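Local structure of serine protease inhibitor (Schistosoma haematobium, 3STO) at residues I257-K263 with F375-F381; E239-I243 with N267-L272. The protein is a serpin-fold protein from a blood fluke that probably inhibits serine proteases. One frame throughout, in Å; residues are numbered along the deposited sequence.

Contact 1 of 2, residues I257-K263 with F375-F381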
ATOM      1  N   ILE A 257      -3.848 -12.907   7.888  1.00 15.87           N
ATOM      2  CA  ILE A 257      -5.064 -13.311   7.185  1.00 11.70           C
ATOM      3  C   ILE A 257      -6.242 -13.206   8.110  1.00 14.38           C
ATOM      4  O   ILE A 257      -6.191 -13.633   9.260  1.00 16.04           O
ATOM      5  CB  ILE A 257      -4.970 -14.721   6.595  1.00 19.11           C
ATOM      6  CG1 ILE A 257      -3.630 -14.885   5.848  1.00 18.10           C
ATOM      7  CG2 ILE A 257      -6.187 -15.048   5.683  1.00 13.30           C
ATOM      8  CD1 ILE A 257      -3.108 -16.319   5.893  1.00 20.25           C
ATOM      9  N   VAL A 258      -7.292 -12.563   7.621  1.00 15.78           N
ATOM     10  CA  VAL A 258      -8.503 -12.410   8.396  1.00 18.71           C
ATOM     11  C   VAL A 258      -9.609 -13.200   7.709  1.00 20.57           C
ATOM     12  O   VAL A 258     -10.059 -12.831   6.624  1.00 17.52           O
ATOM     13  CB  VAL A 258      -8.947 -10.941   8.523  1.00 17.83           C
ATOM     14  CG1 VAL A 258     -10.163 -10.848   9.436  1.00 13.78           C
ATOM     15  CG2 VAL A 258      -7.818 -10.086   9.074  1.00 15.08           C
ATOM     16  N   LEU A 259     -10.031 -14.289   8.348  1.00 14.47           N
ATOM     17  CA  LEU A 259     -10.938 -15.245   7.720  1.00 15.57           C
ATOM     18  C   LEU A 259     -12.277 -15.232   8.443  1.00 15.14           C
ATOM     19  O   LEU A 259     -12.367 -15.573   9.625  1.00 19.82           O
ATOM     20  CB  LEU A 259     -10.327 -16.663   7.701  1.00  8.48           C
ATOM     21  CG  LEU A 259     -11.083 -17.705   6.864  1.00 20.11           C
ATOM     22  CD1 LEU A 259     -11.056 -17.362   5.348  1.00 10.86           C
ATOM     23  CD2 LEU A 259     -10.540 -19.109   7.094  1.00 11.91           C
ATOM     24  N   PRO A 260     -13.330 -14.818   7.732  1.00 21.53           N
ATOM     25  CA  PRO A 260     -14.685 -14.868   8.302  1.00 19.40           C
ATOM     26  C   PRO A 260     -15.043 -16.287   8.742  1.00 15.42           C
ATOM     27  O   PRO A 260     -14.664 -17.270   8.089  1.00 16.34           O
ATOM     28  CB  PRO A 260     -15.561 -14.451   7.132  1.00 14.85           C
ATOM     29  CG  PRO A 260     -14.650 -13.638   6.255  1.00 16.93           C
ATOM     30  CD  PRO A 260     -13.333 -14.346   6.334  1.00 13.57           C
ATOM     31  N   LEU A 261     -15.767 -16.385   9.847  1.00 23.97           N
ATOM     32  CA  LEU A 261     -16.168 -17.692  10.371  1.00 27.38           C
ATOM     33  C   LEU A 261     -17.116 -18.493   9.461  1.00 27.66           C
ATOM     34  O   LEU A 261     -17.175 -19.707   9.535  1.00 31.29           O
ATOM     35  CB  LEU A 261     -16.689 -17.563  11.800  1.00 17.98           C
ATOM     36  CG  LEU A 261     -15.502 -17.186  12.696  1.00 17.99           C
ATOM     37  CD1 LEU A 261     -15.908 -16.878  14.127  1.00 26.42           C
ATOM     38  CD2 LEU A 261     -14.486 -18.300  12.665  1.00 17.77           C
ATOM     39  N   GLU A 262     -17.833 -17.839   8.570  1.00 27.94           N
ATOM     40  CA  GLU A 262     -18.601 -18.623   7.621  1.00 31.38           C
ATOM     41  C   GLU A 262     -18.282 -18.138   6.221  1.00 30.35           C
ATOM     42  O   GLU A 262     -17.496 -17.218   6.050  1.00 24.66           O
ATOM     43  CB  GLU A 262     -20.096 -18.541   7.908  1.00 37.58           C
ATOM     44  CG  GLU A 262     -20.795 -17.494   7.073  1.00 56.16           C
ATOM     45  CD  GLU A 262     -20.691 -16.124   7.671  1.00 50.42           C
ATOM     46  OE1 GLU A 262     -21.560 -15.812   8.520  1.00 54.90           O
ATOM     47  OE2 GLU A 262     -19.754 -15.372   7.303  1.00 46.33           O
ATOM     48  N   LYS A 263     -18.872 -18.762   5.213  1.00 28.89           N
ATOM     49  CA  LYS A 263     -18.412 -18.492   3.871  1.00 30.00           C
ATOM     50  C   LYS A 263     -19.211 -17.395   3.174  1.00 22.82           C
ATOM     51  O   LYS A 263     -18.842 -16.961   2.101  1.00 27.31           O
ATOM     52  CB  LYS A 263     -18.459 -19.768   3.038  1.00 20.87           C
ATOM     53  CG  LYS A 263     -19.887 -20.247   2.699  1.00 27.98           C
ATOM     54  CD  LYS A 263     -19.836 -21.646   2.101  1.00 25.27           C
ATOM     55  CE  LYS A 263     -21.177 -22.064   1.569  1.00 29.45           C
ATOM     56  NZ  LYS A 263     -21.073 -23.384   0.859  1.00 49.59           N
ATOM     57  N   PHE A 375      -7.249 -23.751   9.581  1.00 22.69           N
ATOM     58  CA  PHE A 375      -7.392 -22.407   9.025  1.00 24.53           C
ATOM     59  C   PHE A 375      -7.330 -22.580   7.530  1.00 18.16           C
ATOM     60  O   PHE A 375      -6.245 -22.530   6.934  1.00 19.41           O
ATOM     61  CB  PHE A 375      -6.269 -21.480   9.515  1.00 20.71           C
ATOM     62  CG  PHE A 375      -6.572 -20.021   9.369  1.00 14.80           C
ATOM     63  CD1 PHE A 375      -7.255 -19.356  10.353  1.00 16.51           C
ATOM     64  CD2 PHE A 375      -6.148 -19.306   8.243  1.00 13.42           C
ATOM     65  CE1 PHE A 375      -7.524 -18.002  10.222  1.00 15.79           C
ATOM     66  CE2 PHE A 375      -6.418 -17.966   8.103  1.00 10.67           C
ATOM     67  CZ  PHE A 375      -7.113 -17.307   9.082  1.00 12.02           C
ATOM     68  N   HIS A 376      -8.491 -22.809   6.928  1.00 13.03           N
ATOM     69  CA  HIS A 376      -8.551 -23.180   5.519  1.00 17.27           C
ATOM     70  C   HIS A 376      -9.161 -22.057   4.697  1.00 13.03           C
ATOM     71  O   HIS A 376     -10.330 -21.750   4.831  1.00 12.48           O
ATOM     72  CB  HIS A 376      -9.330 -24.487   5.355  1.00 15.68           C
ATOM     73  CG  HIS A 376      -8.673 -25.649   6.016  1.00 29.57           C
ATOM     74  ND1 HIS A 376      -9.286 -26.876   6.144  1.00 27.43           N
ATOM     75  CD2 HIS A 376      -7.449 -25.775   6.582  1.00 27.85           C
ATOM     76  CE1 HIS A 376      -8.474 -27.704   6.772  1.00 26.72           C
ATOM     77  NE2 HIS A 376      -7.349 -27.059   7.046  1.00 32.52           N
ATOM     78  N   VAL A 377      -8.335 -21.419   3.874  1.00 19.94           N
ATOM     79  CA  VAL A 377      -8.724 -20.163   3.238  1.00 13.44           C
ATOM     80  C   VAL A 377      -9.456 -20.540   1.943  1.00 20.00           C
ATOM     81  O   VAL A 377      -8.860 -20.590   0.880  1.00 21.51           O
ATOM     82  CB  VAL A 377      -7.482 -19.201   3.028  1.00 16.88           C
ATOM     83  CG1 VAL A 377      -7.873 -17.906   2.366  1.00 14.35           C
ATOM     84  CG2 VAL A 377      -6.788 -18.902   4.347  1.00 10.68           C
ATOM     85  N   THR A 378     -10.751 -20.827   2.061  1.00 14.78           N
ATOM     86  CA  THR A 378     -11.523 -21.396   0.961  1.00 21.12           C
ATOM     87  C   THR A 378     -12.649 -20.478   0.460  1.00 21.00           C
ATOM     88  O   THR A 378     -13.464 -20.880  -0.380  1.00 27.14           O
ATOM     89  CB  THR A 378     -12.175 -22.755   1.396  1.00 16.06           C
ATOM     90  OG1 THR A 378     -12.946 -22.539   2.577  1.00 20.70           O
ATOM     91  CG2 THR A 378     -11.136 -23.782   1.699  1.00 14.12           C
ATOM     92  N   HIS A 379     -12.701 -19.262   0.992  1.00 15.19           N
ATOM     93  CA  HIS A 379     -13.714 -18.270   0.651  1.00 19.36           C
ATOM     94  C   HIS A 379     -13.069 -16.871   0.863  1.00 19.05           C
ATOM     95  O   HIS A 379     -11.966 -16.793   1.414  1.00 17.56           O
ATOM     96  CB  HIS A 379     -14.999 -18.488   1.495  1.00 13.80           C
ATOM     97  CG  HIS A 379     -14.753 -18.657   2.963  1.00 14.20           C
ATOM     98  ND1 HIS A 379     -14.989 -17.657   3.880  1.00 18.59           N
ATOM     99  CD2 HIS A 379     -14.303 -19.726   3.682  1.00 15.71           C
ATOM    100  CE1 HIS A 379     -14.701 -18.100   5.096  1.00 18.85           C
ATOM    101  NE2 HIS A 379     -14.294 -19.354   5.002  1.00 17.32           N
ATOM    102  N   PRO A 380     -13.732 -15.782   0.420  1.00 19.73           N
ATOM    103  CA  PRO A 380     -13.096 -14.436   0.444  1.00 21.75           C
ATOM    104  C   PRO A 380     -12.556 -13.987   1.810  1.00 18.79           C
ATOM    105  O   PRO A 380     -13.140 -14.208   2.872  1.00 16.17           O
ATOM    106  CB  PRO A 380     -14.213 -13.502  -0.054  1.00 12.21           C
ATOM    107  CG  PRO A 380     -15.035 -14.427  -0.988  1.00 17.76           C
ATOM    108  CD  PRO A 380     -15.067 -15.741  -0.225  1.00 18.42           C
ATOM    109  N   PHE A 381     -11.401 -13.353   1.769  1.00 18.94           N
ATOM    110  CA  PHE A 381     -10.707 -13.029   3.000  1.00 19.93           C
ATOM    111  C   PHE A 381     -10.010 -11.678   2.907  1.00 17.80           C
ATOM    112  O   PHE A 381      -9.747 -11.157   1.825  1.00 14.17           O
ATOM    113  CB  PHE A 381      -9.681 -14.108   3.317  1.00 12.19           C
ATOM    114  CG  PHE A 381      -8.645 -14.299   2.231  1.00 15.36           C
ATOM    115  CD1 PHE A 381      -8.925 -15.060   1.096  1.00 11.70           C
ATOM    116  CD2 PHE A 381      -7.393 -13.723   2.340  1.00 13.01           C
ATOM    117  CE1 PHE A 381      -7.973 -15.264   0.123  1.00 12.69           C
ATOM    118  CE2 PHE A 381      -6.428 -13.917   1.352  1.00 16.93           C
ATOM    119  CZ  PHE A 381      -6.713 -14.693   0.248  1.00 13.54           C
TER

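Contact 2 of 2, residues E239-I243 with N267-L272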
ATOM      1  N   GLU A 239     -16.851 -10.635  16.505  1.00 28.61           N
ATOM      2  CA  GLU A 239     -16.686  -9.929  15.243  1.00 24.75           C
ATOM      3  C   GLU A 239     -16.871 -10.862  14.050  1.00 20.61           C
ATOM      4  O   GLU A 239     -16.832 -10.442  12.908  1.00 23.89           O
ATOM      5  CB  GLU A 239     -15.309  -9.263  15.179  1.00 25.04           C
ATOM      6  CG  GLU A 239     -15.064  -8.267  16.298  1.00 29.07           C
ATOM      7  CD  GLU A 239     -14.389  -8.858  17.519  1.00 34.17           C
ATOM      8  OE1 GLU A 239     -14.574 -10.063  17.820  1.00 52.40           O
ATOM      9  OE2 GLU A 239     -13.675  -8.103  18.193  1.00 43.52           O
ATOM     10  N   GLY A 240     -17.047 -12.141  14.317  1.00 22.50           N
ATOM     11  CA  GLY A 240     -17.257 -13.104  13.255  1.00 19.72           C
ATOM     12  C   GLY A 240     -16.073 -13.486  12.388  1.00 22.95           C
ATOM     13  O   GLY A 240     -16.270 -13.895  11.233  1.00 21.26           O
ATOM     14  N   PHE A 241     -14.849 -13.400  12.930  1.00 18.82           N
ATOM     15  CA  PHE A 241     -13.664 -13.873  12.179  1.00 12.79           C
ATOM     16  C   PHE A 241     -12.551 -14.521  13.031  1.00 14.18           C
ATOM     17  O   PHE A 241     -12.586 -14.522  14.262  1.00 15.70           O
ATOM     18  CB  PHE A 241     -13.110 -12.729  11.321  1.00 15.56           C
ATOM     19  CG  PHE A 241     -12.729 -11.494  12.118  1.00 16.11           C
ATOM     20  CD1 PHE A 241     -11.616 -11.501  12.975  1.00 18.77           C
ATOM     21  CD2 PHE A 241     -13.445 -10.329  11.995  1.00 16.87           C
ATOM     22  CE1 PHE A 241     -11.247 -10.375  13.698  1.00 22.30           C
ATOM     23  CE2 PHE A 241     -13.089  -9.194  12.717  1.00 20.97           C
ATOM     24  CZ  PHE A 241     -11.993  -9.219  13.585  1.00 21.81           C
ATOM     25  N   GLU A 242     -11.564 -15.077  12.358  1.00 14.26           N
ATOM     26  CA  GLU A 242     -10.395 -15.624  13.023  1.00 20.08           C
ATOM     27  C   GLU A 242      -9.186 -15.142  12.249  1.00 16.69           C
ATOM     28  O   GLU A 242      -9.305 -14.810  11.076  1.00 12.82           O
ATOM     29  CB  GLU A 242     -10.441 -17.181  13.123  1.00 18.45           C
ATOM     30  CG  GLU A 242     -10.687 -17.945  11.794  1.00 22.57           C
ATOM     31  CD  GLU A 242     -10.960 -19.486  11.968  1.00 37.64           C
ATOM     32  OE1 GLU A 242     -10.761 -20.052  13.074  1.00 31.11           O
ATOM     33  OE2 GLU A 242     -11.367 -20.155  10.983  1.00 39.52           O
ATOM     34  N   ILE A 243      -8.023 -15.130  12.897  1.00 14.10           N
ATOM     35  CA  ILE A 243      -6.844 -14.538  12.316  1.00 11.06           C
ATOM     36  C   ILE A 243      -5.613 -15.398  12.564  1.00 14.25           C
ATOM     37  O   ILE A 243      -5.463 -15.942  13.653  1.00 17.06           O
ATOM     38  CB  ILE A 243      -6.620 -13.109  12.949  1.00 20.82           C
ATOM     39  CG1 ILE A 243      -7.794 -12.183  12.630  1.00 19.48           C
ATOM     40  CG2 ILE A 243      -5.282 -12.478  12.511  1.00 15.56           C
ATOM     41  CD1 ILE A 243      -7.634 -10.786  13.169  1.00 18.52           C
ATOM     42  N   ASN A 267     -18.359 -10.236   7.396  1.00 20.43           N
ATOM     43  CA  ASN A 267     -18.517  -9.954   8.820  1.00 18.50           C
ATOM     44  C   ASN A 267     -17.697  -8.720   9.245  1.00 23.40           C
ATOM     45  O   ASN A 267     -17.601  -7.754   8.481  1.00 29.18           O
ATOM     46  CB  ASN A 267     -18.147 -11.197   9.653  1.00 24.94           C
ATOM     47  CG  ASN A 267     -19.210 -12.312   9.561  1.00 38.72           C
ATOM     48  OD1 ASN A 267     -20.375 -12.054   9.230  1.00 40.12           O
ATOM     49  ND2 ASN A 267     -18.806 -13.556   9.854  1.00 37.39           N
ATOM     50  N   GLY A 268     -17.109  -8.739  10.446  1.00 23.61           N
ATOM     51  CA  GLY A 268     -16.336  -7.604  10.941  1.00 11.31           C
ATOM     52  C   GLY A 268     -15.011  -7.405  10.232  1.00 17.16           C
ATOM     53  O   GLY A 268     -14.278  -6.474  10.514  1.00 22.57           O
ATOM     54  N   ALA A 269     -14.700  -8.293   9.297  1.00 18.25           N
ATOM     55  CA  ALA A 269     -13.407  -8.265   8.643  1.00 18.09           C
ATOM     56  C   ALA A 269     -13.250  -6.970   7.848  1.00 28.24           C
ATOM     57  O   ALA A 269     -12.135  -6.528   7.594  1.00 24.59           O
ATOM     58  CB  ALA A 269     -13.226  -9.468   7.758  1.00 10.47           C
ATOM     59  N   THR A 270     -14.375  -6.378   7.462  1.00 20.21           N
ATOM     60  CA  THR A 270     -14.365  -5.126   6.702  1.00 27.51           C
ATOM     61  C   THR A 270     -13.953  -3.945   7.567  1.00 16.82           C
ATOM     62  O   THR A 270     -13.319  -3.042   7.096  1.00 19.34           O
ATOM     63  CB  THR A 270     -15.751  -4.805   6.140  1.00 32.65           C
ATOM     64  OG1 THR A 270     -16.742  -5.053   7.154  1.00 37.58           O
ATOM     65  CG2 THR A 270     -16.029  -5.661   4.948  1.00 29.57           C
ATOM     66  N   GLU A 271     -14.340  -3.965   8.831  1.00 13.77           N
ATOM     67  CA  GLU A 271     -13.886  -2.983   9.784  1.00 17.47           C
ATOM     68  C   GLU A 271     -12.335  -2.949  10.053  1.00 21.97           C
ATOM     69  O   GLU A 271     -11.785  -1.920  10.413  1.00 27.22           O
ATOM     70  CB  GLU A 271     -14.711  -3.110  11.059  1.00 19.89           C
ATOM     71  CG  GLU A 271     -16.235  -2.989  10.803  1.00 21.66           C
ATOM     72  CD  GLU A 271     -16.633  -1.769   9.934  1.00 39.89           C
ATOM     73  OE1 GLU A 271     -16.560  -0.620  10.433  1.00 46.20           O
ATOM     74  OE2 GLU A 271     -17.021  -1.956   8.750  1.00 43.71           O
ATOM     75  N   LEU A 272     -11.635  -4.054   9.853  1.00 17.04           N
ATOM     76  CA  LEU A 272     -10.183  -4.033   9.905  1.00 22.00           C
ATOM     77  C   LEU A 272      -9.580  -3.497   8.615  1.00 24.20           C
ATOM     78  O   LEU A 272      -8.548  -2.835   8.663  1.00 23.48           O
ATOM     79  CB  LEU A 272      -9.609  -5.425  10.198  1.00 19.94           C
ATOM     80  CG  LEU A 272      -9.799  -5.924  11.625  1.00 24.40           C
ATOM     81  CD1 LEU A 272      -9.617  -7.407  11.637  1.00 27.34           C
ATOM     82  CD2 LEU A 272      -8.830  -5.261  12.551  1.00 24.61           C
TER

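Contact 1 of 2, residues I257-K263 with F375-F381
Buried apolar packing joins the end of strand 253-260, an inner strand of the serpin β-barrel region, to the turn that leads from strand 373-376 into strand 381-387. In serpin nomenclature these are probably s3B, s1C and s4B, so the turn passes from sheet C to sheet B. Leu259 is the centre of the contact. Its two methyls serve two aromatic rings: CD2 lies 4.3 Å from the centroid of the Phe375 ring, almost on the ring normal, and CD1 lies 4.0 Å from that of His379, both CH-pi contacts. A branched aliphatic side chain suits this place because it can meet two separate faces. Ile257 adds its CG2, 3.8 Å from Phe375 CE2, 3.8 Å from Phe381 CD2 and 4.1 Å from Val377 CG2. Val377 centres an inverse gamma turn, which bends the chain where strand 373-376 has ended, while Phe375, in the strand itself, also packs on Val291 and Leu293 of strand 287-305. Pro260 closes the strand. It has no N-H to offer strand 381-387 beyond the backbone pairing of Val258 with Ile382, and its CD instead rests 3.5 Å from Pro380 O. The buried His379 ring is clamped on its two faces by Leu259 CD1 and Lys263 CA, the latter 3.8 Å from the ring centroid, while Pro260 O meets the ring edge 3.1 Å from CE1.

Contact 2 of 2, residues E239-I243 with N267-L272
Phe241, buried and aimed at the segment 267-272, is the apolar centre here. Its CZ lies 3.6 Å from Leu272 CD1 and its CD2 lies 4.3 Å from Ala269 CB, while the ring edge meets the backbone at Gly268, with CE2 3.6 Å from Gly268 C. Two residues further along the strand, on the same face, Ile243 brings CD1 to 4.2 Å from Leu272 CD1. The small Ala269 lets the aromatic ring and the helix backbone come close, and the branched, apolar Leu272 sets its CD1 where Phe241 and Ile243 meet. Helix 269-273, probably helix G of the serpin fold, thus lies over strand 241-247 of sheet B, and Tyr282 of helix 279-283 completes the cover over Ile243 and Leu272. Glycine is favoured at both 240 and 268. Gly240 has positive phi and forms, with Phe241, a G1 beta bulge opposite Phe236; a CB on it would clash with Asn267 ND2, and one on Gly268 would strike Glu239 O. Toward the polar edge Gly268 N donates to Glu239 O at 3.0 Å. Asn267, itself at a positive phi that asparagine tolerates better than most residues, reaches past it, its amide ND2 donating to Gly240 O at 2.9 Å. At the start of the helix, Thr270 OG1 donates to Asn267 O at 3.1 Å, and the carboxylate of Glu239 turns away to bond Tyr282 OH.

In the fold
Read from the N terminus, the four segments alternate. Residues 239-243 open contact 2; the chain then turns back along strand 253-260, whose end opens contact 1, and 267-272 closes contact 2 across a short loop. Contact 1 closes only after a long excursion through helix 279-283, strands 287-305 and 339-348 and the unmodelled 358-364, which probably belongs to the reactive-centre loop, when 375-381 returns. The loops therefore cross, sharing the span from 257 to 272. Antiparallel pairing joins them: Leu259 N probably bonds Glu242 O, and Leu261 N probably bonds Gly240 O. Strand 253-260 thus sits between them, paired with strand 241-247 and packed against the 375-381 turn, while its Val258 touches helix 269-273.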